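Glutathione S-transferase (Natrialba magadii ATCC 43099, PDB 6GZF) probably acts as a Xi-class glutathione transferase of the glutathionyl-hydroquinone reductase type in a haloalkaliphilic archaeon. Local coordinates at residues Asp113-Tyr116 and Leu117-Tyr121; Asn252-His255 and Thr256-Cys260; Asn261-Ile265 and Arg266-Asn270; Ile293-His296 and Tyr297-His301. All blocks are in the same frame, centred on the assembly; numbering follows the deposited sequence.

Contact 1 of 4, residues Asp113-Tyr116 and Leu117-Tyr121; sequences DVDY and LRELY
Where the loop 113-116 runs into helix 117-124 of the thioredoxin-like domain, Glu-119 folds back over the backbone of Asp-115 and Tyr-116. Its OE2 takes the N-H of Tyr-116 (N to OE2 2.9 Å, 151° at the hydrogen), approached from above the carboxylate plane. A second, weak bond comes from Asp-115 N to the same OE2. In return, Glu-119 N reaches Tyr-116 O at 3.3 Å, so backbone and side chain of one residue close the same turn. CG of Glu-119 lies anti to its carbonyl carbon (chi1 -63°), which sends the extended chain back along the loop. Val-114 runs past it the other way: CB meets Glu-119 CD at 3.9 Å, while the methyl CG2 packs on Leu-120 CG at 3.8 Å. Asp-115 OD2 stands 4.1 Å from Glu-119 OE2, a pairing of like charges that the two N-H groups probably offset in part. Tyr-116 and Arg-118 run alongside each other, ring and guanidinium 22° apart, with Arg-118 also in a cation-pi contact with Trp-16. With an alanine in place of Glu-119, both loop N-H groups would probably lose this acceptor and a gap would open beside Val-114. Leu-117 shares a backbone hydrogen bond with Trp-97, a predicted glutathione-binding residue, which places this helix entry beside the predicted glutathione site of the thioredoxin-like fold, between its second and third strands.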
loop_
_atom_site.group_PDB
_atom_site.type_symbol
_atom_site.label_atom_id
_atom_site.label_comp_id
_atom_site.label_asym_id
_atom_site.label_seq_id
_atom_site.Cartn_x
_atom_site.Cartn_y
_atom_site.Cartn_z
ATOM N N ASP A 113 25.424 -21.536 19.031
ATOM C CA ASP A 113 25.998 -21.097 17.758
ATOM C C ASP A 113 25.359 -21.826 16.577
ATOM O O ASP A 113 26.050 -22.399 15.735
ATOM C CB ASP A 113 27.517 -21.305 17.754
ATOM C CG ASP A 113 28.200 -20.613 16.590
ATOM O OD1 ASP A 113 27.636 -19.630 16.065
ATOM O OD2 ASP A 113 29.300 -21.055 16.195
ATOM N N VAL A 114 24.032 -21.808 16.527
ATOM C CA VAL A 114 23.304 -22.497 15.469
ATOM C C VAL A 114 23.142 -21.613 14.236
ATOM O O VAL A 114 23.148 -20.385 14.334
ATOM C CB VAL A 114 21.914 -22.958 15.951
ATOM C CG1 VAL A 114 22.054 -23.944 17.099
ATOM C CG2 VAL A 114 21.072 -21.765 16.370
ATOM N N ASP A 115 23.005 -22.246 13.077
ATOM C CA ASP A 115 22.783 -21.524 11.832
ATOM C C ASP A 115 21.357 -20.990 11.770
ATOM O O ASP A 115 21.125 -19.857 11.349
ATOM C CB ASP A 115 23.060 -22.425 10.628
ATOM C CG ASP A 115 24.500 -22.891 10.566
ATOM O OD1 ASP A 115 25.404 -22.072 10.835
ATOM O OD2 ASP A 115 24.727 -24.078 10.248
ATOM N N TYR A 116 20.406 -21.811 12.202
ATOM C CA TYR A 116 18.996 -21.456 12.112
ATOM C C TYR A 116 18.277 -21.652 13.442
ATOM O O TYR A 116 18.707 -22.439 14.284
ATOM C CB TYR A 116 18.318 -22.280 11.018
ATOM C CG TYR A 116 19.086 -22.292 9.718
ATOM C CD1 TYR A 116 19.062 -21.196 8.869
ATOM C CD2 TYR A 116 19.842 -23.395 9.342
ATOM C CE1 TYR A 116 19.766 -21.194 7.682
ATOM C CE2 TYR A 116 20.549 -23.404 8.154
ATOM C CZ TYR A 116 20.506 -22.300 7.328
ATOM O OH TYR A 116 21.207 -22.302 6.144
ATOM N N LEU A 117 17.173 -20.931 13.617
ATOM C CA LEU A 117 16.406 -20.979 14.856
ATOM C C LEU A 117 15.717 -22.327 15.046
ATOM O O LEU A 117 15.423 -22.728 16.173
ATOM C CB LEU A 117 15.366 -19.856 14.879
ATOM C CG LEU A 117 14.788 -19.474 16.242
ATOM C CD1 LEU A 117 15.817 -18.722 17.070
ATOM C CD2 LEU A 117 13.518 -18.650 16.078
ATOM N N ARG A 118 15.464 -23.023 13.942
ATOM C CA ARG A 118 14.773 -24.306 13.994
ATOM C C ARG A 118 15.617 -25.372 14.688
ATOM O O ARG A 118 15.083 -26.332 15.240
ATOM C CB ARG A 118 14.387 -24.765 12.586
ATOM C CG ARG A 118 15.515 -24.739 11.566
ATOM C CD ARG A 118 14.967 -24.968 10.165
ATOM N NE ARG A 118 16.012 -25.054 9.149
ATOM C CZ ARG A 118 16.581 -26.189 8.754
ATOM N NH1 ARG A 118 16.208 -27.342 9.293
ATOM N NH2 ARG A 118 17.521 -26.171 7.820
ATOM N N GLU A 119 16.934 -25.193 14.664
ATOM C CA GLU A 119 17.842 -26.101 15.355
ATOM C C GLU A 119 17.642 -26.019 16.865
ATOM O O GLU A 119 17.743 -27.023 17.571
ATOM C CB GLU A 119 19.297 -25.786 15.000
ATOM C CG GLU A 119 19.640 -25.975 13.534
ATOM C CD GLU A 119 21.059 -25.548 13.209
ATOM O OE1 GLU A 119 22.003 -26.150 13.764
ATOM O OE2 GLU A 119 21.228 -24.610 12.402
ATOM N N LEU A 120 17.357 -24.816 17.350
ATOM C CA LEU A 120 17.155 -24.583 18.775
ATOM C C LEU A 120 15.886 -25.264 19.281
ATOM O O LEU A 120 15.872 -25.834 20.372
ATOM C CB LEU A 120 17.102 -23.084 19.064
ATOM C CG LEU A 120 18.458 -22.377 19.083
ATOM C CD1 LEU A 120 18.281 -20.878 18.943
ATOM C CD2 LEU A 120 19.215 -22.715 20.358
ATOM N N TYR A 121 14.824 -25.195 18.483
ATOM C CA TYR A 121 13.573 -25.876 18.804
ATOM C C TYR A 121 13.781 -27.383 18.906
ATOM O O TYR A 121 13.360 -28.016 19.875
ATOM C CB TYR A 121 12.503 -25.575 17.751
ATOM C CG TYR A 121 11.821 -24.232 17.903
ATOM C CD1 TYR A 121 12.470 -23.056 17.552
ATOM C CD2 TYR A 121 10.520 -24.147 18.382
ATOM C CE1 TYR A 121 11.843 -21.828 17.687
ATOM C CE2 TYR A 121 9.885 -22.926 18.519
ATOM C CZ TYR A 121 10.551 -21.771 18.169
ATOM O OH TYR A 121 9.922 -20.556 18.303
#

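Contact 2 of 4, residues Asn252-His255 and Thr256-Cys260; sequences NVYH and THFMC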
loop_
_atom_site.group_PDB
_atom_site.type_symbol
_atom_site.label_atom_id
_atom_site.label_comp_id
_atom_site.label_asym_id
_atom_site.label_seq_id
_atom_site.Cartn_x
_atom_site.Cartn_y
_atom_site.Cartn_z
ATOM N N ASN A 252 4.636 2.569 7.905
ATOM C CA ASN A 252 5.753 2.192 7.045
ATOM C C ASN A 252 5.538 0.840 6.373
ATOM O O ASN A 252 6.125 0.557 5.330
ATOM C CB ASN A 252 7.062 2.168 7.839
ATOM C CG ASN A 252 7.777 3.508 7.829
ATOM O OD1 ASN A 252 7.591 4.331 8.725
ATOM N ND2 ASN A 252 8.603 3.730 6.812
ATOM N N VAL A 253 4.696 0.005 6.975
ATOM C CA VAL A 253 4.499 -1.355 6.485
ATOM C C VAL A 253 3.028 -1.735 6.315
ATOM O O VAL A 253 2.569 -1.967 5.197
ATOM C CB VAL A 253 5.161 -2.383 7.425
ATOM C CG1 VAL A 253 4.798 -3.796 7.006
ATOM C CG2 VAL A 253 6.669 -2.198 7.445
ATOM N N TYR A 254 2.301 -1.796 7.427
ATOM C CA TYR A 254 0.930 -2.304 7.443
ATOM C C TYR A 254 0.003 -1.565 6.480
ATOM O O TYR A 254 -0.836 -2.177 5.819
ATOM C CB TYR A 254 0.361 -2.223 8.861
ATOM C CG TYR A 254 1.059 -3.118 9.862
ATOM C CD1 TYR A 254 1.715 -4.273 9.454
ATOM C CD2 TYR A 254 1.067 -2.802 11.214
ATOM C CE1 TYR A 254 2.353 -5.091 10.367
ATOM C CE2 TYR A 254 1.704 -3.614 12.132
ATOM C CZ TYR A 254 2.344 -4.757 11.704
ATOM O OH TYR A 254 2.979 -5.568 12.616
ATOM N N HIS A 255 0.172 -0.250 6.406
ATOM C CA HIS A 255 -0.676 0.606 5.584
ATOM C C HIS A 255 -0.572 0.272 4.095
ATOM O O HIS A 255 -1.579 0.232 3.388
ATOM C CB HIS A 255 -0.308 2.072 5.822
ATOM C CG HIS A 255 -1.229 3.048 5.160
ATOM N ND1 HIS A 255 -1.241 3.256 3.798
ATOM C CD2 HIS A 255 -2.163 3.881 5.675
ATOM C CE1 HIS A 255 -2.143 4.173 3.501
ATOM N NE2 HIS A 255 -2.719 4.568 4.624
ATOM N N THR A 256 0.648 0.028 3.628
ATOM C CA THR A 256 0.891 -0.206 2.209
ATOM C C THR A 256 1.063 -1.684 1.880
ATOM O O THR A 256 0.351 -2.227 1.034
ATOM C CB THR A 256 2.141 0.550 1.729
ATOM O OG1 THR A 256 1.923 1.960 1.852
ATOM C CG2 THR A 256 2.443 0.213 0.278
ATOM N N HIS A 257 2.015 -2.325 2.551
ATOM C CA HIS A 257 2.343 -3.721 2.283
ATOM C C HIS A 257 1.171 -4.653 2.582
ATOM O O HIS A 257 0.909 -5.591 1.830
ATOM C CB HIS A 257 3.568 -4.143 3.097
ATOM C CG HIS A 257 3.986 -5.561 2.868
ATOM N ND1 HIS A 257 4.298 -6.053 1.617
ATOM C CD2 HIS A 257 4.145 -6.596 3.727
ATOM C CE1 HIS A 257 4.629 -7.326 1.717
ATOM N NE2 HIS A 257 4.546 -7.681 2.987
ATOM N N PHE A 258 0.471 -4.391 3.680
ATOM C CA PHE A 258 -0.677 -5.206 4.063
ATOM C C PHE A 258 -1.992 -4.557 3.638
ATOM O O PHE A 258 -3.071 -5.050 3.969
ATOM C CB PHE A 258 -0.680 -5.456 5.574
ATOM C CG PHE A 258 0.222 -6.580 6.003
ATOM C CD1 PHE A 258 0.850 -7.380 5.063
ATOM C CD2 PHE A 258 0.434 -6.842 7.345
ATOM C CE1 PHE A 258 1.675 -8.416 5.455
ATOM C CE2 PHE A 258 1.259 -7.876 7.742
ATOM C CZ PHE A 258 1.880 -8.664 6.796
ATOM N N MET A 259 -1.884 -3.447 2.912
ATOM C CA MET A 259 -3.036 -2.760 2.331
ATOM C C MET A 259 -4.082 -2.327 3.360
ATOM O O MET A 259 -5.279 -2.325 3.073
ATOM C CB MET A 259 -3.692 -3.645 1.267
ATOM C CG MET A 259 -3.248 -3.328 -0.152
ATOM S SD MET A 259 -3.755 -4.560 -1.364
ATOM C CE MET A 259 -2.371 -5.693 -1.287
ATOM N N CYS A 260 -3.629 -1.961 4.554
ATOM C CA CYS A 260 -4.508 -1.360 5.550
ATOM C C CYS A 260 -4.507 0.151 5.354
ATOM O O CYS A 260 -3.992 0.896 6.185
ATOM C CB CYS A 260 -4.058 -1.723 6.967
ATOM S SG CYS A 260 -4.038 -3.500 7.306
HETATM O O HOH W 1 -0.455 2.738 1.256
#
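Tyr-254 and Phe-258 run next to each other from neighbouring turns, CD1 of Tyr-254 meeting CD2 of Phe-258 at 3.6 Å. The rings have near-parallel planes (10°) but a large offset, centroids 5.8 Å apart, leaving little overlap. Tyr-254 O receives Cys-260 N at 3.1 Å in a fairly straight bond and Phe-258 N in a weak one. Val-253 O is likewise shared: His-257 N reaches it at 2.7 Å, though bent at the hydrogen, and Thr-256 N weakly. His-255 extends with CG anti to its backbone N (chi1 -173°). That torsion lays one face of the imidazole against the carbonyl group of Cys-260, whose O is 3.5 Å from CD2, and brings ND1 to water 1. The water, in the ring plane, is 2.7 Å from His-255 ND1 and 2.6 Å from Thr-256 OG1, and so bridges the two side chains. The backbone bonds carry the chain from helix 250-254, which includes a wider pi-type turn at 252-254, into the following loop, in the all-helical domain of the glutathione transferase fold. Farther out, the hydroxyl of Tyr-254, predicted to lower the pKa of the active-site cysteine, hydrogen-bonds to that of Tyr-196, the predicted proton donor/acceptor. The Tyr-196 ring also meets both Tyr-254 and Phe-258 edge-to-face. Thr-256 OG1 has a further partner in Asn-261 ND2 of the second subunit, and His-257 NE2 pairs with His-301 ND1.

Contact 3 of 4, residues Asn261-Ile265 and Arg266-Asn270; sequences NVQYI and REFDN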
loop_
_atom_site.group_PDB
_atom_site.type_symbol
_atom_site.label_atom_id
_atom_site.label_comp_id
_atom_site.label_asym_id
_atom_site.label_seq_id
_atom_site.Cartn_x
_atom_site.Cartn_y
_atom_site.Cartn_z
ATOM N N ASN A 261 -5.097 0.598 4.248
ATOM C CA ASN A 261 -4.905 1.966 3.778
ATOM C C ASN A 261 -6.113 2.892 3.912
ATOM O O ASN A 261 -6.360 3.720 3.035
ATOM C CB ASN A 261 -4.466 1.935 2.312
ATOM C CG ASN A 261 -5.529 1.355 1.396
ATOM O OD1 ASN A 261 -6.432 0.648 1.843
ATOM N ND2 ASN A 261 -5.426 1.658 0.106
ATOM N N VAL A 262 -6.859 2.767 5.003
ATOM C CA VAL A 262 -7.970 3.679 5.246
ATOM C C VAL A 262 -7.444 5.028 5.731
ATOM O O VAL A 262 -7.875 6.079 5.259
ATOM C CB VAL A 262 -8.967 3.113 6.274
ATOM C CG1 VAL A 262 -10.033 4.146 6.608
ATOM C CG2 VAL A 262 -9.603 1.837 5.744
ATOM N N GLN A 263 -6.500 4.991 6.664
ATOM C CA GLN A 263 -5.938 6.215 7.221
ATOM C C GLN A 263 -4.564 5.978 7.839
ATOM O O GLN A 263 -4.308 4.925 8.424
ATOM C CB GLN A 263 -6.887 6.803 8.269
ATOM C CG GLN A 263 -6.507 8.197 8.741
ATOM C CD GLN A 263 -7.423 8.719 9.830
ATOM O OE1 GLN A 263 -8.632 8.840 9.637
ATOM N NE2 GLN A 263 -6.848 9.035 10.985
ATOM N N TYR A 264 -3.680 6.960 7.691
ATOM C CA TYR A 264 -2.405 6.961 8.397
ATOM C C TYR A 264 -2.649 7.002 9.900
ATOM O O TYR A 264 -3.634 7.580 10.358
ATOM C CB TYR A 264 -1.549 8.161 7.982
ATOM C CG TYR A 264 -0.664 7.942 6.775
ATOM C CD1 TYR A 264 0.032 6.753 6.601
ATOM C CD2 TYR A 264 -0.512 8.937 5.817
ATOM C CE1 TYR A 264 0.849 6.559 5.501
ATOM C CE2 TYR A 264 0.300 8.752 4.715
ATOM C CZ TYR A 264 0.979 7.561 4.560
ATOM O OH TYR A 264 1.788 7.377 3.462
ATOM N N ILE A 265 -1.756 6.387 10.667
ATOM C CA ILE A 265 -1.794 6.532 12.116
ATOM C C ILE A 265 -1.484 7.982 12.469
ATOM O O ILE A 265 -2.046 8.545 13.410
ATOM C CB ILE A 265 -0.800 5.581 12.814
ATOM C CG1 ILE A 265 -1.295 4.139 12.718
ATOM C CG2 ILE A 265 -0.617 5.961 14.275
ATOM C CD1 ILE A 265 -2.614 3.896 13.420
ATOM N N ARG A 266 -0.610 8.597 11.676
ATOM C CA ARG A 266 -0.203 9.979 11.904
ATOM C C ARG A 266 -1.329 10.969 11.608
ATOM O O ARG A 266 -1.225 12.149 11.939
ATOM C CB ARG A 266 1.027 10.323 11.059
ATOM C CG ARG A 266 0.730 10.600 9.594
ATOM C CD ARG A 266 1.975 11.086 8.869
ATOM N NE ARG A 266 1.742 11.293 7.442
ATOM C CZ ARG A 266 2.688 11.636 6.575
ATOM N NH1 ARG A 266 3.935 11.814 6.987
ATOM N NH2 ARG A 266 2.388 11.804 5.294
ATOM N N GLU A 267 -2.402 10.488 10.986
ATOM C CA GLU A 267 -3.549 11.337 10.687
ATOM C C GLU A 267 -4.547 11.366 11.842
ATOM O O GLU A 267 -5.416 12.237 11.897
ATOM C CB GLU A 267 -4.243 10.873 9.405
ATOM C CG GLU A 267 -3.515 11.263 8.131
ATOM C CD GLU A 267 -4.338 10.996 6.884
ATOM O OE1 GLU A 267 -4.609 9.812 6.590
ATOM O OE2 GLU A 267 -4.713 11.971 6.200
ATOM N N PHE A 268 -4.422 10.414 12.762
ATOM C CA PHE A 268 -5.265 10.394 13.954
ATOM C C PHE A 268 -4.888 11.526 14.904
ATOM O O PHE A 268 -3.707 11.807 15.114
ATOM C CB PHE A 268 -5.164 9.046 14.672
ATOM C CG PHE A 268 -5.963 7.950 14.025
ATOM C CD1 PHE A 268 -7.303 7.780 14.335
ATOM C CD2 PHE A 268 -5.378 7.087 13.113
ATOM C CE1 PHE A 268 -8.044 6.775 13.747
ATOM C CE2 PHE A 268 -6.116 6.078 12.521
ATOM C CZ PHE A 268 -7.450 5.922 12.838
ATOM N N ASP A 269 -5.900 12.171 15.477
ATOM C CA ASP A 269 -5.692 13.315 16.357
ATOM C C ASP A 269 -4.910 12.962 17.619
ATOM O O ASP A 269 -4.111 13.763 18.105
ATOM C CB ASP A 269 -7.035 13.935 16.754
ATOM C CG ASP A 269 -7.780 14.524 15.573
ATOM O OD1 ASP A 269 -7.120 15.003 14.627
ATOM O OD2 ASP A 269 -9.029 14.511 15.591
ATOM N N ASN A 270 -5.139 11.764 18.146
ATOM C CA ASN A 270 -4.606 11.410 19.455
ATOM C C ASN A 270 -3.640 10.225 19.450
ATOM O O ASN A 270 -2.767 10.139 20.311
ATOM C CB ASN A 270 -5.761 11.122 20.417
ATOM C CG ASN A 270 -6.740 12.279 20.511
ATOM O OD1 ASN A 270 -7.954 12.087 20.437
ATOM N ND2 ASN A 270 -6.214 13.487 20.670
#
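Glu-267 OE1 has two partners: Tyr-264 N donates to its anti lone pair (3.2 Å, 154° at the hydrogen), and Arg-266 NH2 of the second subunit forms a salt bridge to it. This turn, in the loop between helices 250-254 and 271-279 of the helical C-terminal domain, is part of the dimer interface, where Arg-266 returns the salt bridge to Glu-267 of the second subunit. Backbone bonds close the turn. Glu-267 N goes weakly to Tyr-264 O, and Phe-268 N reaches Ile-265 O at 3.1 Å. Arg-266 runs alongside Tyr-264, its NE 3.6 Å from Tyr-264 CD2, with guanidinium and ring planes steeply inclined at 73°. The Tyr-264 hydroxyl itself bonds to His-255 NE2 of the second subunit. Within the chain, Asp-251 accepts the N-H groups of Ile-265 and Arg-266 and so fixes the start of the turn to helix 250-254. Gln-263 is stretched out, CG anti to its backbone N (chi1 -170°), and passes Glu-267, CG to OE1 3.3 Å. Its amide then lies across Phe-268, with NE2 3.2 Å above the centre of the ring.

Contact 4 of 4, residues Ile293-His296 and Tyr297-His301; sequences ITEH and YYTTH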
loop_
_atom_site.group_PDB
_atom_site.type_symbol
_atom_site.label_atom_id
_atom_site.label_comp_id
_atom_site.label_asym_id
_atom_site.label_seq_id
_atom_site.Cartn_x
_atom_site.Cartn_y
_atom_site.Cartn_z
ATOM N N ILE A 293 12.708 -3.726 10.065
ATOM C CA ILE A 293 11.269 -3.851 9.861
ATOM C C ILE A 293 10.900 -3.804 8.382
ATOM O O ILE A 293 10.192 -4.679 7.883
ATOM C CB ILE A 293 10.502 -2.743 10.610
ATOM C CG1 ILE A 293 10.639 -2.931 12.122
ATOM C CG2 ILE A 293 9.035 -2.748 10.218
ATOM C CD1 ILE A 293 10.036 -1.804 12.936
ATOM N N THR A 294 11.385 -2.783 7.683
ATOM C CA THR A 294 11.064 -2.601 6.271
ATOM C C THR A 294 11.669 -3.700 5.400
ATOM O O THR A 294 11.059 -4.131 4.423
ATOM C CB THR A 294 11.547 -1.233 5.754
ATOM O OG1 THR A 294 12.947 -1.082 6.023
ATOM C CG2 THR A 294 10.782 -0.108 6.429
ATOM N N GLU A 295 12.867 -4.152 5.755
ATOM C CA GLU A 295 13.543 -5.181 4.975
ATOM C C GLU A 295 12.817 -6.517 5.073
ATOM O O GLU A 295 12.693 -7.243 4.086
ATOM C CB GLU A 295 14.996 -5.347 5.431
ATOM C CG GLU A 295 15.785 -6.348 4.595
ATOM C CD GLU A 295 17.174 -6.612 5.137
ATOM O OE1 GLU A 295 17.632 -5.839 6.003
ATOM O OE2 GLU A 295 17.806 -7.595 4.692
ATOM N N HIS A 296 12.341 -6.838 6.270
ATOM C CA HIS A 296 11.647 -8.100 6.492
ATOM C C HIS A 296 10.327 -8.159 5.733
ATOM O O HIS A 296 10.132 -9.018 4.881
ATOM C CB HIS A 296 11.396 -8.318 7.985
ATOM C CG HIS A 296 10.566 -9.527 8.290
ATOM N ND1 HIS A 296 11.086 -10.803 8.320
ATOM C CD2 HIS A 296 9.249 -9.651 8.584
ATOM C CE1 HIS A 296 10.127 -11.660 8.615
ATOM N NE2 HIS A 296 9.001 -10.988 8.780
ATOM N N TYR A 297 9.425 -7.236 6.032
ATOM C CA TYR A 297 8.072 -7.314 5.498
ATOM C C TYR A 297 7.997 -7.156 3.980
ATOM O O TYR A 297 7.102 -7.707 3.344
ATOM C CB TYR A 297 7.188 -6.269 6.174
ATOM C CG TYR A 297 6.816 -6.642 7.588
ATOM C CD1 TYR A 297 7.699 -6.426 8.637
ATOM C CD2 TYR A 297 5.587 -7.222 7.874
ATOM C CE1 TYR A 297 7.367 -6.772 9.930
ATOM C CE2 TYR A 297 5.246 -7.571 9.164
ATOM C CZ TYR A 297 6.139 -7.344 10.189
ATOM O OH TYR A 297 5.806 -7.690 11.477
ATOM N N TYR A 298 8.938 -6.421 3.397
ATOM C CA TYR A 298 8.879 -6.148 1.964
ATOM C C TYR A 298 9.645 -7.155 1.102
ATOM O O TYR A 298 9.412 -7.232 -0.103
ATOM C CB TYR A 298 9.389 -4.732 1.672
ATOM C CG TYR A 298 8.389 -3.643 2.006
ATOM C CD1 TYR A 298 7.295 -3.404 1.183
ATOM C CD2 TYR A 298 8.542 -2.851 3.137
ATOM C CE1 TYR A 298 6.378 -2.413 1.480
ATOM C CE2 TYR A 298 7.630 -1.857 3.442
ATOM C CZ TYR A 298 6.551 -1.642 2.610
ATOM O OH TYR A 298 5.640 -0.654 2.909
ATOM N N THR A 299 10.545 -7.929 1.704
ATOM C CA THR A 299 11.358 -8.870 0.927
ATOM C C THR A 299 11.221 -10.333 1.359
ATOM O O THR A 299 11.782 -11.221 0.718
ATOM C CB THR A 299 12.857 -8.500 0.985
ATOM O OG1 THR A 299 13.393 -8.853 2.266
ATOM C CG2 THR A 299 13.062 -7.014 0.736
ATOM N N THR A 300 10.479 -10.587 2.433
ATOM C CA THR A 300 10.344 -11.946 2.960
ATOM C C THR A 300 8.988 -12.538 2.555
ATOM O O THR A 300 8.778 -13.750 2.620
ATOM C CB THR A 300 10.550 -11.951 4.513
ATOM O OG1 THR A 300 11.950 -12.051 4.804
ATOM C CG2 THR A 300 9.824 -13.090 5.217
ATOM N N HIS A 301 8.088 -11.682 2.079
ATOM C CA HIS A 301 6.760 -12.120 1.649
ATOM C C HIS A 301 6.607 -12.098 0.125
ATOM O O HIS A 301 6.216 -11.079 -0.443
ATOM C CB HIS A 301 5.681 -11.240 2.285
ATOM C CG HIS A 301 5.692 -11.252 3.783
ATOM N ND1 HIS A 301 4.932 -10.388 4.537
ATOM C CD2 HIS A 301 6.375 -12.023 4.663
ATOM C CE1 HIS A 301 5.143 -10.626 5.822
ATOM N NE2 HIS A 301 6.013 -11.613 5.923
HETATM O O HOH W 2 16.204 -8.607 2.321
#
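Hydrogen bonds carry the C-terminal part of helix 290-299 from Ile-293 onward. Tyr-297 N meets Ile-293 O at 3.2 Å and almost straight (176°); Tyr-298 N to Thr-294 O and Thr-300 N to His-296 O continue the ladder. Thr-299 adds a side-chain bond: its OG1, between backbone N and carbonyl carbon (chi1 75°), turns back to donate to Glu-295 O. Water 2 links the two side chains, donating to Thr-299 OG1 (2.8 Å) and Glu-295 OE2 (3.0 Å); this carboxylate also salt-bridges Lys-103. Among aromatic contacts, His-296 presents its edge to the face of Tyr-297, planes 81° apart, with CD2 3.6 Å from Tyr-297 CD1. Thr-300 CB lies over a face of the same imidazole in a CH-pi contact, 4.3 Å from the ring centroid. His-296 ND1 is bonded to Pro-90 O. Replacing His-296 by a leucine is likely to leave the Pro-90 carbonyl without its donor and the Tyr-297 face without the imidazole edge. The Tyr-297 hydroxyl lies against that of Tyr-196, at a spacing too short to be taken literally, and the His-296 ring meets Trp-97, so this helix end lines the predicted active site at the meeting of the thioredoxin-like and helical domains.

How the contacts relate
Each contact closes a turn within one unbroken run of chain; the four follow in series, and none nests in or crosses another. Contact 1 comes first, in the N-terminal domain, with no direct touch to the rest; its nearest atoms are about 11 Å from contact 4, and Trp-97 bridges the two, meeting both Leu-117 and His-296. Contact 2 leads directly into contact 3, and its His-255 packs on Asn-261 and Tyr-264 there; both contacts face the second subunit. Contact 4, on helix 290-299, returns to contact 2: Tyr-298 OH reaches Asn-252 O at 2.7 Å, tying helix 250-254 to the later helix.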